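Local atomic coordinates of leucine aminopeptidase (Fimbriiglobus ruber, PDB entry 7D1B), a protein that probably acts as a zinc-dependent glutaminyl cyclase of the M28 peptidase family, converting N-terminal glutamine of peptides to pyroglutamate. Residues Phe206-Phe211 with His287-Glu292; Asn213-Ala218 with Leu222-Thr227; Tyr247-Ala252 with Asn273-Asp278; Ala257-Val262 with Val298-Phe303. All coordinates share one frame; numbering follows the deposited sequence.

Contact 1: Phe206-Phe211 with His287-Glu292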
# COMPACT_ATOMS: atom_id res chain seq x y z
N PHE A 206 -6.78 -10.82 -4.18
CA PHE A 206 -6.14 -11.73 -5.13
C PHE A 206 -4.64 -11.48 -5.23
O PHE A 206 -3.85 -12.43 -5.27
CB PHE A 206 -6.76 -11.59 -6.51
CG PHE A 206 -8.13 -12.19 -6.64
CD1 PHE A 206 -8.30 -13.57 -6.58
CD2 PHE A 206 -9.23 -11.39 -6.89
CE1 PHE A 206 -9.58 -14.14 -6.75
CE2 PHE A 206 -10.49 -11.95 -7.06
CZ PHE A 206 -10.65 -13.32 -6.99
N GLY A 207 -4.23 -10.21 -5.30
CA GLY A 207 -2.82 -9.90 -5.52
C GLY A 207 -1.94 -10.23 -4.33
O GLY A 207 -0.86 -10.81 -4.49
N SER A 208 -2.37 -9.85 -3.11
CA SER A 208 -1.54 -10.18 -1.96
C SER A 208 -1.48 -11.68 -1.72
O SER A 208 -0.43 -12.21 -1.34
CB SER A 208 -1.98 -9.40 -0.72
OG SER A 208 -3.35 -9.62 -0.40
N GLU A 209 -2.59 -12.40 -1.94
CA GLU A 209 -2.56 -13.85 -1.80
C GLU A 209 -1.62 -14.47 -2.82
O GLU A 209 -0.84 -15.37 -2.48
CB GLU A 209 -3.97 -14.43 -1.89
CG GLU A 209 -4.75 -14.07 -0.65
CD GLU A 209 -6.19 -14.51 -0.65
OE1 GLU A 209 -6.60 -15.25 -1.56
OE2 GLU A 209 -6.92 -14.14 0.30
N HIS A 210 -1.65 -13.97 -4.07
CA HIS A 210 -0.75 -14.50 -5.09
C HIS A 210 0.70 -14.26 -4.71
O HIS A 210 1.54 -15.17 -4.80
CB HIS A 210 -1.06 -13.85 -6.44
CG HIS A 210 -0.22 -14.37 -7.55
ND1 HIS A 210 -0.53 -15.54 -8.22
CD2 HIS A 210 0.92 -13.90 -8.12
CE1 HIS A 210 0.39 -15.77 -9.14
NE2 HIS A 210 1.28 -14.79 -9.10
N PHE A 211 1.02 -13.04 -4.28
CA PHE A 211 2.38 -12.71 -3.90
C PHE A 211 2.84 -13.57 -2.74
O PHE A 211 3.95 -14.12 -2.76
CB PHE A 211 2.42 -11.23 -3.52
CG PHE A 211 3.79 -10.77 -3.08
CD1 PHE A 211 4.70 -10.28 -4.00
CD2 PHE A 211 4.16 -10.84 -1.75
CE1 PHE A 211 5.98 -9.87 -3.58
CE2 PHE A 211 5.43 -10.43 -1.31
CZ PHE A 211 6.33 -9.95 -2.25
N HIS A 287 -2.38 -7.15 4.12
CA HIS A 287 -1.33 -7.64 5.01
C HIS A 287 -1.64 -9.01 5.60
O HIS A 287 -0.73 -9.65 6.14
CB HIS A 287 -1.06 -6.63 6.13
CG HIS A 287 -2.22 -6.44 7.05
ND1 HIS A 287 -3.52 -6.29 6.61
CD2 HIS A 287 -2.25 -6.36 8.40
CE1 HIS A 287 -4.31 -6.13 7.67
NE2 HIS A 287 -3.56 -6.15 8.76
N ILE A 288 -2.88 -9.48 5.51
CA ILE A 288 -3.23 -10.78 6.08
C ILE A 288 -2.45 -11.89 5.39
O ILE A 288 -1.85 -12.75 6.04
CB ILE A 288 -4.74 -11.02 5.97
CG1 ILE A 288 -5.53 -9.93 6.71
CG2 ILE A 288 -5.11 -12.44 6.44
CD1 ILE A 288 -5.33 -9.95 8.19
N ALA A 289 -2.42 -11.88 4.05
CA ALA A 289 -1.73 -12.95 3.35
C ALA A 289 -0.25 -12.94 3.67
O ALA A 289 0.39 -14.00 3.76
CB ALA A 289 -1.94 -12.82 1.84
N LEU A 290 0.33 -11.74 3.85
CA LEU A 290 1.75 -11.64 4.18
C LEU A 290 2.04 -12.23 5.56
O LEU A 290 2.95 -13.05 5.71
CB LEU A 290 2.21 -10.17 4.10
CG LEU A 290 1.98 -9.47 2.77
CD1 LEU A 290 2.46 -8.03 2.86
CD2 LEU A 290 2.69 -10.18 1.65
N ASN A 291 1.23 -11.86 6.56
CA ASN A 291 1.40 -12.46 7.89
C ASN A 291 1.26 -13.97 7.83
O ASN A 291 2.02 -14.70 8.48
CB ASN A 291 0.39 -11.87 8.87
CG ASN A 291 0.82 -10.52 9.41
OD1 ASN A 291 1.86 -10.40 10.08
ND2 ASN A 291 0.03 -9.48 9.13
N GLU A 292 0.29 -14.47 7.05
CA GLU A 292 0.07 -15.91 6.98
C GLU A 292 1.25 -16.62 6.33
O GLU A 292 1.47 -17.81 6.60
CB GLU A 292 -1.25 -16.20 6.28
CG GLU A 292 -2.44 -15.81 7.18
CD GLU A 292 -3.80 -16.04 6.58
OE1 GLU A 292 -3.88 -16.35 5.37
OE2 GLU A 292 -4.80 -15.90 7.31
O HOH W 1 -4.33 -10.49 2.24
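S208, E209 and F211 pack against A289 and L290 in a buried helix-helix contact, in which helix 206-218 and helix 287-292 run side by side on one face of the central sheet. The two short axes come within 8.1 Å of each other and run nearly parallel, with a crossing angle of -16°. A289 stands where the helices come near, and its small side chain probably helps to permit this; A289 CB sits 3.6 Å from S208 O and is flanked by E209, with E209 CG 4.0 Å from A289 CB. One turn on from S208, F211 has CG anti to its own nitrogen (chi1 179°), which carries the ring toward the other helix so that F211 CD2 meets L290 CD2 at 3.8 Å; the methyl group comes in obliquely to the ring. No direct hydrogen bond joins the helices. Instead a water spans them, donating a hydrogen bond to S208 OG at 2.9 Å and accepting one from A289 N at 3.0 Å. The same serine oxygen is also hydrogen-bonded to D286, the residue before H287, so the hydroxyl ties helix 206-218 to the segment leading into its neighbour. E209 turns its carboxylate to K203 in a salt bridge. The zinc ion lies about 13 Å from the S208 side chain, so this packing lies at a distance from the metal site and supplies none of its ligands. F206 and F211 rest on strand 108-117, while L290 touches A297 of strand 297-300 and H287 touches helix 246-251.

Contact 2: Asn213-Ala218 with Leu222-Thr227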
# COMPACT_ATOMS: atom_id res chain seq x y z
N ASN A 213 1.68 -16.49 -1.66
CA ASN A 213 1.83 -17.88 -2.04
C ASN A 213 3.10 -18.10 -2.85
O ASN A 213 3.77 -19.12 -2.69
CB ASN A 213 0.62 -18.34 -2.86
CG ASN A 213 -0.59 -18.54 -2.01
OD1 ASN A 213 -0.48 -18.74 -0.80
ND2 ASN A 213 -1.75 -18.49 -2.63
N GLY A 214 3.42 -17.15 -3.74
CA GLY A 214 4.64 -17.29 -4.53
C GLY A 214 5.88 -17.27 -3.66
O GLY A 214 6.83 -18.04 -3.87
N TYR A 215 5.87 -16.42 -2.64
CA TYR A 215 6.98 -16.38 -1.70
C TYR A 215 7.08 -17.69 -0.93
O TYR A 215 8.17 -18.26 -0.79
CB TYR A 215 6.82 -15.20 -0.73
CG TYR A 215 7.91 -15.12 0.31
CD1 TYR A 215 9.22 -14.80 -0.05
CD2 TYR A 215 7.63 -15.35 1.64
CE1 TYR A 215 10.22 -14.73 0.90
CE2 TYR A 215 8.62 -15.27 2.61
CZ TYR A 215 9.92 -14.96 2.23
OH TYR A 215 10.91 -14.84 3.17
N THR A 216 5.96 -18.19 -0.42
CA THR A 216 5.98 -19.47 0.29
C THR A 216 6.55 -20.58 -0.58
O THR A 216 7.38 -21.39 -0.12
CB THR A 216 4.58 -19.81 0.78
OG1 THR A 216 4.17 -18.81 1.72
CG2 THR A 216 4.54 -21.19 1.44
N LYS A 217 6.16 -20.63 -1.86
CA LYS A 217 6.65 -21.68 -2.75
C LYS A 217 8.14 -21.53 -3.04
O LYS A 217 8.87 -22.52 -3.10
CB LYS A 217 5.84 -21.65 -4.04
CG LYS A 217 4.44 -22.17 -3.89
CD LYS A 217 3.65 -22.03 -5.18
CE LYS A 217 2.79 -23.25 -5.41
NZ LYS A 217 2.13 -23.69 -4.14
N ALA A 218 8.61 -20.29 -3.19
CA ALA A 218 9.99 -20.04 -3.63
C ALA A 218 11.00 -19.97 -2.49
O ALA A 218 12.20 -20.10 -2.75
CB ALA A 218 10.05 -18.73 -4.41
N LEU A 222 15.35 -19.08 -2.26
CA LEU A 222 15.71 -17.67 -2.39
C LEU A 222 16.95 -17.35 -1.57
O LEU A 222 17.17 -17.92 -0.50
CB LEU A 222 14.57 -16.80 -1.89
CG LEU A 222 13.30 -16.86 -2.73
CD1 LEU A 222 12.20 -16.04 -2.07
CD2 LEU A 222 13.57 -16.33 -4.12
N PRO A 223 17.77 -16.41 -2.05
CA PRO A 223 18.95 -15.97 -1.29
C PRO A 223 18.65 -14.88 -0.27
O PRO A 223 19.58 -14.31 0.31
CB PRO A 223 19.84 -15.42 -2.40
CG PRO A 223 18.86 -14.81 -3.36
CD PRO A 223 17.67 -15.75 -3.36
N TYR A 224 17.38 -14.55 -0.05
CA TYR A 224 16.98 -13.55 0.92
C TYR A 224 15.72 -14.05 1.62
O TYR A 224 15.07 -15.00 1.17
CB TYR A 224 16.69 -12.19 0.26
CG TYR A 224 15.54 -12.24 -0.73
CD1 TYR A 224 14.22 -12.10 -0.32
CD2 TYR A 224 15.78 -12.47 -2.09
CE1 TYR A 224 13.18 -12.19 -1.23
CE2 TYR A 224 14.75 -12.56 -2.99
CZ TYR A 224 13.46 -12.40 -2.56
OH TYR A 224 12.44 -12.49 -3.48
N ARG A 225 15.36 -13.38 2.71
CA ARG A 225 14.06 -13.56 3.33
C ARG A 225 13.43 -12.19 3.56
O ARG A 225 14.14 -11.21 3.79
CB ARG A 225 14.17 -14.27 4.68
CG ARG A 225 14.69 -15.68 4.59
CD ARG A 225 13.69 -16.61 3.88
NE ARG A 225 14.12 -18.00 3.86
CZ ARG A 225 14.91 -18.53 2.93
NH1 ARG A 225 15.35 -17.78 1.93
NH2 ARG A 225 15.25 -19.81 2.99
N TYR A 226 12.10 -12.14 3.51
CA TYR A 226 11.37 -10.93 3.87
C TYR A 226 11.20 -10.88 5.38
O TYR A 226 10.61 -11.79 5.97
CB TYR A 226 10.00 -10.91 3.19
CG TYR A 226 10.03 -10.53 1.73
CD1 TYR A 226 10.57 -9.30 1.34
CD2 TYR A 226 9.49 -11.35 0.76
CE1 TYR A 226 10.61 -8.92 0.01
CE2 TYR A 226 9.49 -10.97 -0.58
CZ TYR A 226 10.05 -9.75 -0.94
OH TYR A 226 10.07 -9.38 -2.26
N THR A 227 11.70 -9.82 6.00
CA THR A 227 11.67 -9.72 7.45
C THR A 227 10.57 -8.79 7.96
O THR A 227 10.33 -8.75 9.17
CB THR A 227 13.03 -9.28 7.99
OG1 THR A 227 13.39 -8.07 7.33
CG2 THR A 227 14.09 -10.36 7.70
O HOH W 2 10.29 -15.15 5.49
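The ring of Y215 carries Y226 CD2 over one face, 3.5 Å from Y215 CE1 and offset toward the rim, with a water in plane at its edge whose distance to the hydroxyl is doubtfully short. Y226 in turn has Y224 CE1 over one of its own faces. The planes of Y215 and Y226 stand 52° apart, so the pair is oblique. L222 CD1 reaches Y215 CE1 at 3.8 Å, and R225 CD passes beside the hydroxyl. With CG anti to its nitrogen (chi1 178°), Y215 stretches from helix 206-218 to the next strand, where Y226 N donates to Y215 OH (3.0 Å, 160°). This is a tight helix-to-strand connection of the alpha/beta fold: R225 pairs through its backbone with K122 and R124, whereas the Y226 amide uses the tyrosine from the helix. A phenylalanine in place of Y215 would probably leave the Y226 amide without this acceptor and the strand's start less firmly held to the helix. R225 bends at chi2 and folds back on its own segment; R225 NH1 donates to L222 O at 3.0 Å and to Y224 O at 2.9 Å, both oxygens in the guanidinium plane. Y226 OH is hydrogen-bonded to D180.

Contact 3: Tyr247-Ala252 with Asn273-Asp278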
# COMPACT_ATOMS: atom_id res chain seq x y z
N TYR A 247 -4.90 -7.42 13.56
CA TYR A 247 -4.07 -8.37 12.83
C TYR A 247 -2.62 -7.91 12.81
O TYR A 247 -1.69 -8.73 12.91
CB TYR A 247 -4.60 -8.60 11.43
CG TYR A 247 -5.91 -9.33 11.41
CD1 TYR A 247 -5.99 -10.68 11.74
CD2 TYR A 247 -7.08 -8.68 11.06
CE1 TYR A 247 -7.21 -11.36 11.71
CE2 TYR A 247 -8.30 -9.34 11.02
CZ TYR A 247 -8.36 -10.67 11.37
OH TYR A 247 -9.56 -11.33 11.34
N SER A 248 -2.41 -6.60 12.69
CA SER A 248 -1.06 -6.02 12.72
C SER A 248 -0.41 -6.22 14.07
O SER A 248 0.75 -6.61 14.17
CB SER A 248 -1.17 -4.52 12.44
OG SER A 248 -1.70 -4.27 11.15
N LEU A 249 -1.16 -5.94 15.15
CA LEU A 249 -0.63 -6.13 16.49
C LEU A 249 -0.24 -7.58 16.74
O LEU A 249 0.82 -7.87 17.30
CB LEU A 249 -1.65 -5.69 17.54
CG LEU A 249 -1.81 -4.19 17.71
CD1 LEU A 249 -3.08 -3.89 18.49
CD2 LEU A 249 -0.58 -3.56 18.35
N ARG A 250 -1.10 -8.52 16.33
CA ARG A 250 -0.83 -9.92 16.62
C ARG A 250 0.29 -10.46 15.74
O ARG A 250 1.10 -11.28 16.18
CB ARG A 250 -2.11 -10.74 16.47
CG ARG A 250 -3.11 -10.42 17.57
CD ARG A 250 -4.33 -11.34 17.54
NE ARG A 250 -5.09 -11.20 16.29
CZ ARG A 250 -6.08 -10.33 16.11
NH1 ARG A 250 -6.45 -9.50 17.09
NH2 ARG A 250 -6.70 -10.28 14.94
N GLY A 251 0.34 -10.02 14.48
CA GLY A 251 1.30 -10.58 13.55
C GLY A 251 2.67 -9.96 13.62
O GLY A 251 3.65 -10.61 13.24
N ALA A 252 2.77 -8.72 14.10
CA ALA A 252 4.03 -7.98 13.93
C ALA A 252 4.28 -7.03 15.09
O ALA A 252 4.49 -5.83 14.88
CB ALA A 252 3.98 -7.23 12.61
N ASN A 273 -0.95 5.76 19.61
CA ASN A 273 -0.89 4.54 20.43
C ASN A 273 -2.28 4.26 21.00
O ASN A 273 -2.55 4.43 22.18
CB ASN A 273 0.17 4.67 21.52
CG ASN A 273 1.55 4.40 20.96
OD1 ASN A 273 2.11 5.22 20.23
ND2 ASN A 273 2.08 3.23 21.24
N GLU A 274 -3.17 3.82 20.10
CA GLU A 274 -4.56 3.51 20.44
C GLU A 274 -4.98 2.30 19.62
O GLU A 274 -4.47 2.07 18.53
CB GLU A 274 -5.52 4.65 20.09
CG GLU A 274 -5.21 5.98 20.74
CD GLU A 274 -6.15 7.10 20.31
OE1 GLU A 274 -7.24 6.83 19.75
OE2 GLU A 274 -5.80 8.28 20.54
N ARG A 275 -5.96 1.57 20.15
CA ARG A 275 -6.42 0.33 19.53
C ARG A 275 -7.66 0.58 18.68
O ARG A 275 -8.68 1.04 19.19
CB ARG A 275 -6.79 -0.64 20.65
CG ARG A 275 -7.30 -1.95 20.19
CD ARG A 275 -6.15 -2.78 19.71
NE ARG A 275 -6.65 -4.11 19.42
CZ ARG A 275 -7.28 -4.44 18.30
NH1 ARG A 275 -7.45 -3.52 17.35
NH2 ARG A 275 -7.76 -5.68 18.15
N GLY A 276 -7.60 0.20 17.41
CA GLY A 276 -8.81 0.07 16.62
C GLY A 276 -9.39 1.37 16.10
O GLY A 276 -8.85 2.46 16.27
N PHE A 277 -10.56 1.21 15.46
CA PHE A 277 -11.29 2.27 14.75
C PHE A 277 -12.76 2.14 15.09
O PHE A 277 -13.22 1.09 15.54
CB PHE A 277 -11.10 2.12 13.24
CG PHE A 277 -9.65 2.07 12.85
CD1 PHE A 277 -8.90 3.24 12.77
CD2 PHE A 277 -9.00 0.86 12.66
CE1 PHE A 277 -7.55 3.21 12.50
CE2 PHE A 277 -7.65 0.83 12.36
CZ PHE A 277 -6.93 2.00 12.29
N ASP A 278 -13.52 3.22 14.86
CA ASP A 278 -14.97 3.11 15.03
C ASP A 278 -15.54 2.07 14.08
O ASP A 278 -16.47 1.33 14.45
CB ASP A 278 -15.64 4.46 14.77
CG ASP A 278 -15.36 5.47 15.87
OD1 ASP A 278 -14.95 5.06 16.97
OD2 ASP A 278 -15.60 6.67 15.62
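R275 crosses from strand 274-275 to helix 246-251, meeting L249 with its aliphatic part and R250 with its tip. From CB the chain sets out with CG anti to the backbone nitrogen (chi1 180°), then bends at chi2 (76°), which turns the outer half toward the helix. CD is the first atom to touch: R275 CD lies 3.5 Å from L249 CD1, and R275 NE follows at 3.7 Å from L249 CD1, so one leucine methyl lies against the CD-NE bond, where the hydrocarbon part gives way to the guanidinium. Beyond it the guanidinium is spread over several acceptors. NH1 is hydrogen-bonded to the carbonyl oxygens of T281 and M244, while NH2 forms a salt bridge with D282. R275 NH2 also comes to 4.2 Å from R250 NH1, at the edge of the R250 guanidinium and near its plane; the two flat groups are turned 59° apart. R250 NH2 lies 3.3 Å above the plane of the Y247 ring, toward its rim, and reaches the second carboxylate oxygen of D282. On this exposed side of the fold, strand 274-275 is further joined to strand 242-244 by backbone hydrogen bonds to M244. The two arginines are thus gathered round a single aspartate, one oxygen for each, and its negative charge, shared between them, is probably what brings the two guanidinium groups together.

Contact 4: Ala257-Val262 with Val298-Phe303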
# COMPACT_ATOMS: atom_id res chain seq x y z
N ALA A 257 6.07 -1.64 17.05
CA ALA A 257 6.87 -0.83 17.98
C ALA A 257 7.88 0.04 17.25
O ALA A 257 8.03 1.22 17.56
CB ALA A 257 7.57 -1.74 19.00
N GLU A 258 8.61 -0.53 16.28
CA GLU A 258 9.61 0.25 15.55
C GLU A 258 8.97 1.39 14.78
O GLU A 258 9.47 2.51 14.79
CB GLU A 258 10.39 -0.64 14.58
CG GLU A 258 11.40 -1.52 15.29
CD GLU A 258 12.27 -2.32 14.35
OE1 GLU A 258 12.01 -2.34 13.13
OE2 GLU A 258 13.25 -2.93 14.85
N LEU A 259 7.86 1.11 14.08
CA LEU A 259 7.24 2.13 13.25
C LEU A 259 6.71 3.28 14.09
O LEU A 259 6.91 4.45 13.76
CB LEU A 259 6.11 1.52 12.45
CG LEU A 259 6.38 0.72 11.22
CD1 LEU A 259 5.04 0.16 10.79
CD2 LEU A 259 6.98 1.59 10.11
N TRP A 260 6.01 2.95 15.17
CA TRP A 260 5.47 4.00 16.02
C TRP A 260 6.58 4.72 16.79
O TRP A 260 6.47 5.93 17.05
CB TRP A 260 4.38 3.45 16.95
CG TRP A 260 2.97 3.51 16.38
CD1 TRP A 260 1.95 4.29 16.86
CD2 TRP A 260 2.42 2.77 15.26
NE1 TRP A 260 0.81 4.09 16.11
CE2 TRP A 260 1.07 3.17 15.13
CE3 TRP A 260 2.93 1.81 14.38
CZ2 TRP A 260 0.22 2.64 14.15
CZ3 TRP A 260 2.09 1.30 13.40
CH2 TRP A 260 0.74 1.72 13.29
N ARG A 261 7.69 4.03 17.12
CA ARG A 261 8.84 4.71 17.71
C ARG A 261 9.42 5.72 16.73
O ARG A 261 9.68 6.88 17.09
CB ARG A 261 9.88 3.65 18.12
CG ARG A 261 11.06 4.22 18.89
CD ARG A 261 12.08 3.15 19.25
NE ARG A 261 11.44 2.12 20.09
CZ ARG A 261 11.34 0.82 19.79
NH1 ARG A 261 11.91 0.32 18.71
NH2 ARG A 261 10.66 0.02 20.61
N VAL A 262 9.64 5.30 15.48
CA VAL A 262 10.12 6.24 14.47
C VAL A 262 9.16 7.41 14.31
O VAL A 262 9.59 8.57 14.22
CB VAL A 262 10.38 5.52 13.14
CG1 VAL A 262 10.65 6.51 12.02
CG2 VAL A 262 11.56 4.56 13.27
N VAL A 298 2.28 -5.01 8.88
CA VAL A 298 1.46 -4.01 9.56
C VAL A 298 0.68 -3.21 8.54
O VAL A 298 1.24 -2.77 7.53
CB VAL A 298 2.35 -3.08 10.40
CG1 VAL A 298 1.58 -1.87 10.92
CG2 VAL A 298 3.01 -3.86 11.51
N ASP A 299 -0.60 -2.96 8.84
CA ASP A 299 -1.46 -2.09 8.05
C ASP A 299 -1.43 -0.70 8.66
O ASP A 299 -1.84 -0.51 9.81
CB ASP A 299 -2.88 -2.66 8.03
CG ASP A 299 -3.74 -2.11 6.92
OD1 ASP A 299 -3.30 -1.22 6.15
OD2 ASP A 299 -4.90 -2.62 6.82
N VAL A 300 -0.92 0.26 7.90
CA VAL A 300 -0.89 1.67 8.28
C VAL A 300 -2.13 2.26 7.63
O VAL A 300 -2.18 2.47 6.41
CB VAL A 300 0.42 2.33 7.83
CG1 VAL A 300 0.33 3.84 8.00
CG2 VAL A 300 1.57 1.76 8.64
N ILE A 301 -3.16 2.50 8.46
CA ILE A 301 -4.52 2.72 7.98
C ILE A 301 -5.27 3.57 9.00
O ILE A 301 -5.08 3.42 10.21
CB ILE A 301 -5.23 1.36 7.75
CG1 ILE A 301 -6.67 1.53 7.24
CG2 ILE A 301 -5.20 0.48 9.02
CD1 ILE A 301 -7.28 0.24 6.70
N ASP A 302 -6.18 4.41 8.51
CA ASP A 302 -7.22 5.00 9.34
C ASP A 302 -8.54 4.53 8.74
O ASP A 302 -9.04 5.11 7.76
CB ASP A 302 -7.15 6.52 9.37
CG ASP A 302 -8.28 7.15 10.15
OD1 ASP A 302 -9.13 6.41 10.72
OD2 ASP A 302 -8.29 8.41 10.20
N PHE A 303 -9.12 3.47 9.33
CA PHE A 303 -10.30 2.88 8.72
C PHE A 303 -11.53 3.74 8.92
O PHE A 303 -12.58 3.40 8.37
CB PHE A 303 -10.47 1.45 9.26
CG PHE A 303 -11.38 0.55 8.43
CD1 PHE A 303 -11.49 0.67 7.04
CD2 PHE A 303 -12.12 -0.42 9.07
CE1 PHE A 303 -12.32 -0.19 6.31
CE2 PHE A 303 -12.96 -1.27 8.34
CZ PHE A 303 -13.05 -1.16 6.97
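L259, in helix 253-266, points at the sheet and meets V298 tip to tip, L259 CD1 lying 4.0 Å from V298 CG1 in one of two modelled conformers. The same methyl approaches V300 CG2 more loosely, at 4.4 Å. V230 of the adjoining strand 225-232 also touches this leucine, as do V329 and W333 of helix 320-336. The next residue, W260, leaves the helix to one side of the strand, but its six-membered ring comes nearer and turns an edge to it, with W260 CZ3 4.1 Å from V298 CG1 near the ring plane. Here a helix covers the terminal strand of the central sheet in an alpha/beta/alpha sandwich; the helix and strand axes are 11.0 Å apart and inclined at 32°. V298 serves both helix residues with one branch, since CG1 stands anti to its nitrogen (chi1 169°) and lies against the leucine methyl and the indole edge at once, in a compact triangle. D299, between the two valines, faces the other way and touches H287 of helix 287-292. The indole is fixed in turn by a hydrogen bond from NE1 to V272 O and by an edge-to-face contact with F271.

Helix 206-218 opens both contact 1 and contact 2. Contact 2 closes first, a few residues on, where the chain turns into strand 225-232; F211 of contact 1 and Y226 of contact 2 also touch. Past that strand, contact 3 opens at helix 246-251 and contact 4 at helix 253-266. Contact 3 closes at strand 274-275, contact 1 at helix 287-292, and contact 4 last, at strand 297-300. Contacts 2 and 3 therefore nest within the loop of contact 1, while contact 4 crosses contacts 1 and 3. Contacts 1 and 4 serve opposite faces of the sheet, and contact 3 adjoins both, S248 probably hydrogen-bonding to the D299 amide.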